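Long-range contacts in hyaluronidase (Streptomyces koganeiensis, PDB 4UFQ), which probably hydrolyses hyaluronan and assembles as a trimer of elongated, strand-rich chains: residues Thr119-Ile124 against Val136-Thr140; Arg127-Asp133 against Val145-Ala150. All coordinates share one frame; numbering follows the deposited sequence.

How the interactions relate
Followed from the N terminus, the chain first meets interaction 1 at Thr119-Ile124, in the loop leading into strand 124-127, and then turns through Arg127-Asp133, the first half of interaction 2. Strand 132-137 brings it back to Val136-Thr140, where interaction 1 closes its loop; after strand 143-145 the segment Val145-Ala150 closes interaction 2. The two loops therefore cross, and strand 132-137 serves both, pairing with strand 124-127 at one end and 147-148 at the other. Asn122 of interaction 1 and Arg127 of interaction 2 hydrogen-bond the same sulfate, and Val136 touches Ile147. Both contacts also reach the second subunit of the trimer.

Interaction 1: Thr119-Ile124 against Val136-Thr140; sequences TKGNLI and VVKGT. With SO4 (sulfate ion), chain Q.
Asn122 and Lys138 run side by side across this contact, and the lysine is the chain to follow. It starts at CB pointing away from Thr119-Ile124, then bends at chi2 (-61°) and again at chi3 (-71°), which folds its end back over the loop. CD and CE pass close to the amide oxygen of Asn122, and NZ at the tip donates to Asn122 OD1 at 2.7 Å, in the carbonyl plane and on a lone pair. On the other half of that amide, ND2 gives a nearly straight bond to sulfate O3 at 2.9 Å; Gln108 of the second subunit is a further partner of ND2.

Beneath, the backbones join through a classic beta bulge, with Leu123 and Ile124 both facing Val137. Leu123 N donates to Val137 O at 2.8 Å, and Val137 N to Ile124 O at 3.0 Å. The apolar branches lie across one another: Ile124 CG2 packs on Val137 CG2 at 3.5 Å, while Leu123 CD1 approaches Val137 CG1. Beyond the bulge, a water accepts from Gly139 N and donates to Lys120 O. Ile124 also pairs in parallel with a strand of the second subunit. With OD1 accepting from the lysine and ND2 donating to Gln108 and the sulfate, the amide has little freedom to flip; the sulfate probably comes from the crystallisation liquor, and the ammonium probably helps hold it.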
loop_
_atom_site.group_PDB
_atom_site.type_symbol
_atom_site.label_atom_id
_atom_site.label_comp_id
_atom_site.label_asym_id
_atom_site.label_seq_id
_atom_site.Cartn_x
_atom_site.Cartn_y
_atom_site.Cartn_z
ATOM N N THR B 119 -16.452 1.228 -1.454
ATOM C CA THR B 119 -16.230 2.542 -2.016
ATOM C C THR B 119 -16.220 2.446 -3.533
ATOM O O THR B 119 -15.942 1.388 -4.113
ATOM C CB THR B 119 -14.897 3.161 -1.574
ATOM O OG1 THR B 119 -14.791 4.476 -2.136
ATOM C CG2 THR B 119 -13.691 2.333 -2.016
ATOM N N LYS B 120 -16.504 3.568 -4.182
ATOM C CA LYS B 120 -16.411 3.635 -5.630
ATOM C C LYS B 120 -15.030 4.122 -6.078
ATOM O O LYS B 120 -14.701 4.052 -7.260
ATOM C CB LYS B 120 -17.539 4.504 -6.193
ATOM C CG LYS B 120 -18.910 3.869 -5.982
ATOM C CD LYS B 120 -20.055 4.805 -6.321
ATOM C CE LYS B 120 -21.401 4.112 -6.135
ATOM N NZ LYS B 120 -21.569 3.548 -4.761
ATOM N N GLY B 121 -14.213 4.582 -5.132
ATOM C CA GLY B 121 -12.861 5.028 -5.449
ATOM C C GLY B 121 -11.776 3.959 -5.503
ATOM O O GLY B 121 -11.981 2.814 -5.093
ATOM N N ASN B 122 -10.601 4.340 -6.003
ATOM C CA ASN B 122 -9.470 3.420 -6.100
ATOM C C ASN B 122 -9.066 2.948 -4.720
ATOM O O ASN B 122 -9.031 3.753 -3.781
ATOM C CB ASN B 122 -8.250 4.095 -6.727
ATOM C CG ASN B 122 -8.488 4.561 -8.131
ATOM O OD1 ASN B 122 -9.068 3.840 -8.952
ATOM N ND2 ASN B 122 -8.045 5.778 -8.427
ATOM N N LEU B 123 -8.768 1.665 -4.578
ATOM C CA LEU B 123 -8.275 1.152 -3.313
ATOM C C LEU B 123 -6.806 1.535 -3.117
ATOM O O LEU B 123 -6.390 1.908 -2.009
ATOM C CB LEU B 123 -8.461 -0.371 -3.251
ATOM C CG LEU B 123 -9.875 -0.833 -3.612
ATOM C CD1 LEU B 123 -9.989 -2.354 -3.382
ATOM C CD2 LEU B 123 -10.916 -0.079 -2.815
ATOM N N ILE B 124 -6.026 1.466 -4.190
ATOM C CA ILE B 124 -4.648 1.950 -4.190
ATOM C C ILE B 124 -4.354 2.475 -5.587
ATOM O O ILE B 124 -4.810 1.905 -6.581
ATOM C CB ILE B 124 -3.634 0.856 -3.737
ATOM C CG1 ILE B 124 -2.234 1.447 -3.602
ATOM C CG2 ILE B 124 -3.682 -0.346 -4.692
ATOM C CD1 ILE B 124 -1.254 0.532 -2.872
ATOM N N VAL B 136 -2.718 0.226 -10.106
ATOM C CA VAL B 136 -3.984 0.707 -9.568
ATOM C C VAL B 136 -4.924 -0.468 -9.344
ATOM O O VAL B 136 -4.989 -1.405 -10.157
ATOM C CB VAL B 136 -4.620 1.772 -10.481
ATOM C CG1 VAL B 136 -5.003 1.193 -11.846
ATOM C CG2 VAL B 136 -5.829 2.431 -9.825
ATOM N N VAL B 137 -5.610 -0.442 -8.209
ATOM C CA VAL B 137 -6.687 -1.366 -7.910
ATOM C C VAL B 137 -7.928 -0.512 -7.784
ATOM O O VAL B 137 -8.030 0.319 -6.875
ATOM C CB VAL B 137 -6.423 -2.211 -6.636
ATOM C CG1 VAL B 137 -7.545 -3.231 -6.431
ATOM C CG2 VAL B 137 -5.089 -2.927 -6.674
ATOM N N LYS B 138 -8.848 -0.655 -8.728
ATOM C CA LYS B 138 -10.091 0.097 -8.713
ATOM C C LYS B 138 -11.028 -0.379 -7.612
ATOM O O LYS B 138 -10.881 -1.479 -7.082
ATOM C CB LYS B 138 -10.794 -0.045 -10.077
ATOM C CG LYS B 138 -9.896 0.167 -11.334
ATOM C CD LYS B 138 -9.263 1.539 -11.443
ATOM C CE LYS B 138 -10.230 2.650 -11.768
ATOM N NZ LYS B 138 -9.548 3.983 -11.610
ATOM N N GLY B 139 -12.013 0.444 -7.285
ATOM C CA GLY B 139 -13.076 0.041 -6.376
ATOM C C GLY B 139 -13.755 -1.274 -6.774
ATOM O O GLY B 139 -14.204 -2.033 -5.921
ATOM N N THR B 140 -13.873 -1.535 -8.072
ATOM C CA THR B 140 -14.428 -2.794 -8.577
ATOM C C THR B 140 -13.536 -4.005 -8.315
ATOM O O THR B 140 -13.980 -5.153 -8.440
ATOM C CB THR B 140 -14.577 -2.730 -10.103
ATOM O OG1 THR B 140 -13.294 -2.414 -10.664
ATOM C CG2 THR B 140 -15.610 -1.679 -10.510
HETATM S S SO4 Q . -9.352 8.283 -10.845
HETATM O O1 SO4 Q . -9.759 8.504 -9.454
HETATM O O2 SO4 Q . -10.508 8.455 -11.732
HETATM O O3 SO4 Q . -8.742 6.960 -11.020
HETATM O O4 SO4 Q . -8.370 9.304 -11.211
HETATM O O HOH W 1 -12.463 3.033 -8.614
#

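Interaction 2: Arg127-Asp133 against Val145-Ala150; sequences RNNTGLD and VGIDRA. With SO4 (sulfate ion), chain Q.
Two arginines lie against each other here: the guanidinium planes of Arg127 and Arg149 are 5° apart, although NE of Arg127 is just 4.3 Å from NE of Arg149. The setting is a short antiparallel pairing with a G1 beta bulge, Gly146 and Ile147 both facing Asp133, next to a type II turn from Asn129 to Leu132. The guanidiniums are slipped, each lying over the aliphatic part of the other chain. Arg127 CB sits 3.6 Å above the centre of the Arg149 group, while Arg149 CG lies over a face of the Arg127 group, toward its rim.

Each charge has its own partners. Extended from CG to NE, Arg127 grips Asp133 side-on, NE to OD1 at 2.7 Å and NH2 to OD2 at 3.1 Å; it also donates to the sulfate, through NH1 to O4 and NH2 to O3. This pairing with anions probably eases the closeness of the like charges. Arg149, with CG anti to its own nitrogen (chi1 -172°), bends at chi3 so that NE reaches Leu132 O at 2.9 Å, above the carbonyl plane, and NH2 adds a weak bond to Asn129 O within the turn.

The backbones are tied by Asp133 N to Ile147 O, Gly146 N to Asp133 O and Arg149 N to Gly131 O. On the second subunit, a strand pairs in parallel with Arg127. Asp133 OD2 takes a second donor besides Arg127: Ala150 N, at 3.0 Å and nearly straight, comes from above the carboxylate plane.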
loop_
_atom_site.group_PDB
_atom_site.type_symbol
_atom_site.label_atom_id
_atom_site.label_comp_id
_atom_site.label_asym_id
_atom_site.label_seq_id
_atom_site.Cartn_x
_atom_site.Cartn_y
_atom_site.Cartn_z
ATOM N N ARG B 127 1.034 6.431 -8.845
ATOM C CA ARG B 127 1.070 7.290 -10.021
ATOM C C ARG B 127 2.351 8.098 -10.074
ATOM O O ARG B 127 2.389 9.284 -9.707
ATOM C CB ARG B 127 -0.167 8.202 -10.043
ATOM C CG ARG B 127 -1.444 7.448 -10.353
ATOM C CD ARG B 127 -2.734 8.269 -10.204
ATOM N NE ARG B 127 -3.842 7.491 -10.775
ATOM C CZ ARG B 127 -5.109 7.883 -10.849
ATOM N NH1 ARG B 127 -5.473 9.068 -10.388
ATOM N NH2 ARG B 127 -6.021 7.075 -11.388
ATOM N N ASN B 128 3.401 7.453 -10.558
ATOM C CA ASN B 128 4.722 8.059 -10.616
ATOM C C ASN B 128 5.028 8.629 -11.995
ATOM O O ASN B 128 5.555 9.743 -12.119
ATOM C CB ASN B 128 5.753 6.994 -10.249
ATOM C CG ASN B 128 7.100 7.580 -9.927
ATOM O OD1 ASN B 128 7.189 8.616 -9.282
ATOM N ND2 ASN B 128 8.160 6.940 -10.403
ATOM N N ASN B 129 4.691 7.856 -13.027
ATOM C CA ASN B 129 5.034 8.218 -14.399
ATOM C C ASN B 129 3.906 8.941 -15.133
ATOM O O ASN B 129 2.752 8.505 -15.105
ATOM C CB ASN B 129 5.487 6.963 -15.141
ATOM C CG ASN B 129 6.774 6.417 -14.570
ATOM O OD1 ASN B 129 7.824 7.060 -14.676
ATOM N ND2 ASN B 129 6.700 5.264 -13.920
ATOM N N THR B 130 4.254 10.061 -15.767
ATOM C CA THR B 130 3.262 10.942 -16.384
ATOM C C THR B 130 2.376 10.166 -17.363
ATOM O O THR B 130 2.865 9.368 -18.180
ATOM C CB THR B 130 3.938 12.119 -17.107
ATOM O OG1 THR B 130 4.743 12.847 -16.173
ATOM C CG2 THR B 130 2.904 13.063 -17.714
ATOM N N GLY B 131 1.067 10.368 -17.248
ATOM C CA GLY B 131 0.123 9.749 -18.163
ATOM C C GLY B 131 -0.256 8.310 -17.837
ATOM O O GLY B 131 -1.122 7.743 -18.497
ATOM N N LEU B 132 0.358 7.731 -16.805
ATOM C CA LEU B 132 0.155 6.311 -16.497
ATOM C C LEU B 132 -0.397 6.078 -15.099
ATOM O O LEU B 132 -0.177 6.869 -14.178
ATOM C CB LEU B 132 1.477 5.530 -16.632
ATOM C CG LEU B 132 2.156 5.587 -18.007
ATOM C CD1 LEU B 132 3.458 4.793 -18.006
ATOM C CD2 LEU B 132 1.216 5.069 -19.097
ATOM N N ASP B 133 -1.115 4.971 -14.960
ATOM C CA ASP B 133 -1.339 4.326 -13.672
ATOM C C ASP B 133 -0.334 3.189 -13.570
ATOM O O ASP B 133 -0.511 2.130 -14.185
ATOM C CB ASP B 133 -2.757 3.756 -13.570
ATOM C CG ASP B 133 -3.662 4.594 -12.709
ATOM O OD1 ASP B 133 -3.234 4.988 -11.606
ATOM O OD2 ASP B 133 -4.805 4.850 -13.134
ATOM N N VAL B 145 -1.960 -2.191 -14.697
ATOM C CA VAL B 145 -0.502 -2.141 -14.594
ATOM C C VAL B 145 0.024 -1.445 -15.854
ATOM O O VAL B 145 0.070 -2.059 -16.924
ATOM C CB VAL B 145 0.147 -3.536 -14.414
ATOM C CG1 VAL B 145 1.659 -3.405 -14.277
ATOM C CG2 VAL B 145 -0.430 -4.300 -13.216
ATOM N N GLY B 146 0.398 -0.177 -15.759
ATOM C CA GLY B 146 0.840 0.567 -16.926
ATOM C C GLY B 146 -0.271 1.017 -17.857
ATOM O O GLY B 146 -0.003 1.397 -19.001
ATOM N N ILE B 147 -1.518 0.992 -17.395
ATOM C CA ILE B 147 -2.616 1.495 -18.206
ATOM C C ILE B 147 -2.586 3.020 -18.202
ATOM O O ILE B 147 -1.913 3.651 -17.370
ATOM C CB ILE B 147 -4.005 0.965 -17.710
ATOM C CG1 ILE B 147 -4.286 1.435 -16.271
ATOM C CG2 ILE B 147 -4.059 -0.554 -17.825
ATOM C CD1 ILE B 147 -5.696 1.114 -15.801
ATOM N N ASP B 148 -3.307 3.627 -19.132
ATOM C CA ASP B 148 -3.418 5.071 -19.168
ATOM C C ASP B 148 -4.045 5.541 -17.857
ATOM O O ASP B 148 -4.961 4.891 -17.334
ATOM C CB ASP B 148 -4.276 5.514 -20.356
ATOM C CG ASP B 148 -3.628 5.227 -21.704
ATOM O OD1 ASP B 148 -2.398 5.034 -21.771
ATOM O OD2 ASP B 148 -4.363 5.227 -22.710
ATOM N N ARG B 149 -3.556 6.654 -17.323
ATOM C CA ARG B 149 -4.009 7.107 -16.011
ATOM C C ARG B 149 -5.518 7.316 -16.012
ATOM O O ARG B 149 -6.076 7.960 -16.908
ATOM C CB ARG B 149 -3.299 8.396 -15.581
ATOM C CG ARG B 149 -3.617 8.790 -14.139
ATOM C CD ARG B 149 -2.699 9.880 -13.640
ATOM N NE ARG B 149 -1.298 9.464 -13.650
ATOM C CZ ARG B 149 -0.307 10.185 -13.143
ATOM N NH1 ARG B 149 -0.578 11.349 -12.574
ATOM N NH2 ARG B 149 0.945 9.745 -13.196
ATOM N N ALA B 150 -6.157 6.741 -15.001
ATOM C CA ALA B 150 -7.596 6.868 -14.734
ATOM C C ALA B 150 -8.475 6.058 -15.685
ATOM O O ALA B 150 -9.704 6.096 -15.589
ATOM C CB ALA B 150 -8.047 8.345 -14.686
HETATM S S SO4 Q . -9.352 8.283 -10.845
HETATM O O1 SO4 Q . -9.759 8.504 -9.454
HETATM O O2 SO4 Q . -10.508 8.455 -11.732
HETATM O O3 SO4 Q . -8.742 6.960 -11.020
HETATM O O4 SO4 Q . -8.370 9.304 -11.211
#